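Long-range contact in HIAXHD3 (Humicola insolens, PDB 3ZXK), which hydrolyses alpha-L-arabinofuranosyl linkages as an exo-acting family 43 arabinofuranosidase, probably removing arabinose side chains from xylan: residues T208-E214 with F246-G250. Sequence-based numbering, arbitrary orientation.
Sequences TRPADAE and FAHQG. With AHR (alpha-L-arabinofuranose), chain C.
Ala213 O, lying against CB of His248, accepts two hydrogen bonds, from Thr208 OG1 at 2.8 Å and from Arg209 N at 2.9 Å. These bonds belong to the turn between strands 202-209 and 213-219, where Asp212 and Ala213 both face Arg209 in a classic beta bulge. In the five-bladed beta-propeller of family 43, this turn meets the loop 246-250 that leads into the next blade, beside the bound arabinofuranose. CG of His248 sits between the backbone N and the carbonyl carbon (chi1 69°), which turns one face of the imidazole toward Ala211 O. ND1 donates to Phe246 O at 2.7 Å, the acceptor lying near the ring plane, which helps to fix the ring's rotation, while NE2 shares a hydrogen bond with O2 of the sugar at 2.6 Å. Ala211 O, its residue joined to Pro210 by a cis peptide bond, stands 3.2 Å above the centre of one ring face, and Thr208 OG1 meets the edge at CD2, 3.4 Å away. A leucine in place of His248 would probably leave the sugar O2 without this partner and Phe246 O without its donor. Asp267 and Arg273 also hydrogen-bond to the sugar. The bent side chain of Glu214 brings OE1 to Gln249 N at 2.8 Å, though the N-H...O angle of 124° makes this bond weak. Two waters join the backbones, one from Ala211 O to Phe246 N, the other from Asp212 O to Ala247 O. The carboxylate of Asp212 pairs with Arg209 and Arg236, while its CB packs obliquely against CD2 of Phe246 at 3.6 Å.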
# COMPACT_ATOMS: atom_id res chain seq x y z
N THR A 208 15.94 6.64 -8.56
CA THR A 208 16.12 5.26 -8.97
C THR A 208 16.29 5.16 -10.46
O THR A 208 15.65 5.91 -11.22
CB THR A 208 14.95 4.34 -8.50
OG1 THR A 208 15.23 2.96 -8.81
CG2 THR A 208 13.63 4.70 -9.17
N ARG A 209 17.13 4.20 -10.88
CA ARG A 209 17.12 3.71 -12.25
C ARG A 209 16.27 2.42 -12.24
O ARG A 209 16.69 1.39 -11.69
CB ARG A 209 18.54 3.43 -12.74
CG ARG A 209 18.52 2.92 -14.17
CD ARG A 209 19.87 2.43 -14.63
NE ARG A 209 20.30 1.22 -13.93
CZ ARG A 209 21.50 0.66 -14.10
NH1 ARG A 209 22.35 1.20 -14.95
NH2 ARG A 209 21.82 -0.44 -13.43
N PRO A 210 15.05 2.48 -12.79
CA PRO A 210 14.18 1.31 -12.67
C PRO A 210 14.80 0.09 -13.34
O PRO A 210 15.28 0.22 -14.46
CB PRO A 210 12.93 1.71 -13.47
CG PRO A 210 12.93 3.18 -13.51
CD PRO A 210 14.36 3.63 -13.42
N ALA A 211 14.82 -1.07 -12.68
CA ALA A 211 14.35 -1.28 -11.30
C ALA A 211 15.48 -1.81 -10.44
O ALA A 211 15.26 -2.64 -9.56
CB ALA A 211 13.20 -2.26 -11.26
N ASP A 212 16.71 -1.39 -10.71
CA ASP A 212 17.84 -2.09 -10.13
C ASP A 212 18.90 -1.22 -9.46
O ASP A 212 19.87 -1.76 -8.94
CB ASP A 212 18.50 -3.01 -11.18
CG ASP A 212 19.10 -2.24 -12.35
OD1 ASP A 212 18.88 -1.02 -12.49
OD2 ASP A 212 19.84 -2.88 -13.13
N ALA A 213 18.72 0.10 -9.47
CA ALA A 213 19.75 0.99 -8.92
C ALA A 213 19.15 2.20 -8.28
O ALA A 213 18.03 2.61 -8.64
CB ALA A 213 20.80 1.43 -9.98
N GLU A 214 19.89 2.76 -7.33
CA GLU A 214 19.57 4.04 -6.70
C GLU A 214 20.80 4.94 -6.82
O GLU A 214 21.91 4.48 -6.53
CB GLU A 214 19.20 3.85 -5.24
CG GLU A 214 18.65 5.12 -4.58
CD GLU A 214 17.17 5.38 -4.92
OE1 GLU A 214 16.57 4.59 -5.67
OE2 GLU A 214 16.61 6.39 -4.44
N PHE A 246 15.67 -6.34 -7.01
CA PHE A 246 16.72 -5.59 -6.36
C PHE A 246 16.16 -4.51 -5.47
O PHE A 246 15.14 -3.89 -5.80
CB PHE A 246 17.57 -4.87 -7.40
CG PHE A 246 18.28 -5.79 -8.32
CD1 PHE A 246 19.47 -6.38 -7.92
CD2 PHE A 246 17.74 -6.11 -9.56
CE1 PHE A 246 20.14 -7.28 -8.76
CE2 PHE A 246 18.41 -6.99 -10.42
CZ PHE A 246 19.61 -7.58 -10.00
N ALA A 247 16.84 -4.31 -4.35
CA ALA A 247 16.59 -3.17 -3.46
C ALA A 247 16.80 -1.87 -4.22
O ALA A 247 17.87 -1.67 -4.81
CB ALA A 247 17.53 -3.24 -2.24
N HIS A 248 15.76 -1.03 -4.25
CA HIS A 248 15.87 0.26 -4.95
C HIS A 248 14.79 1.20 -4.52
O HIS A 248 13.87 0.80 -3.79
CB HIS A 248 15.84 0.03 -6.47
CG HIS A 248 14.51 -0.44 -7.01
ND1 HIS A 248 13.97 -1.65 -6.72
CD2 HIS A 248 13.60 0.20 -7.83
CE1 HIS A 248 12.77 -1.76 -7.34
NE2 HIS A 248 12.56 -0.64 -8.03
N GLN A 249 14.89 2.45 -5.00
CA GLN A 249 13.91 3.49 -4.72
C GLN A 249 13.87 3.74 -3.19
O GLN A 249 14.89 3.58 -2.50
CB GLN A 249 12.56 3.19 -5.38
CG GLN A 249 11.85 4.45 -5.85
CD GLN A 249 10.68 4.17 -6.77
OE1 GLN A 249 10.65 3.14 -7.47
NE2 GLN A 249 9.68 5.08 -6.76
N GLY A 250 12.75 4.18 -2.63
CA GLY A 250 12.75 4.44 -1.18
C GLY A 250 13.42 5.77 -0.84
O GLY A 250 13.51 6.68 -1.69
O5 AHR C . 10.37 -4.35 -11.28
C5 AHR C . 9.00 -3.95 -11.05
C4 AHR C . 8.86 -2.43 -10.92
O4 AHR C . 9.31 -1.78 -12.10
C3 AHR C . 9.69 -1.74 -9.84
O3 AHR C . 9.10 -1.82 -8.55
C2 AHR C . 9.75 -0.30 -10.27
O2 AHR C . 11.01 0.31 -9.92
C1 AHR C . 9.64 -0.41 -11.78
O HOH W 1 14.03 -5.05 -8.95
O HOH W 2 20.19 -2.56 -6.21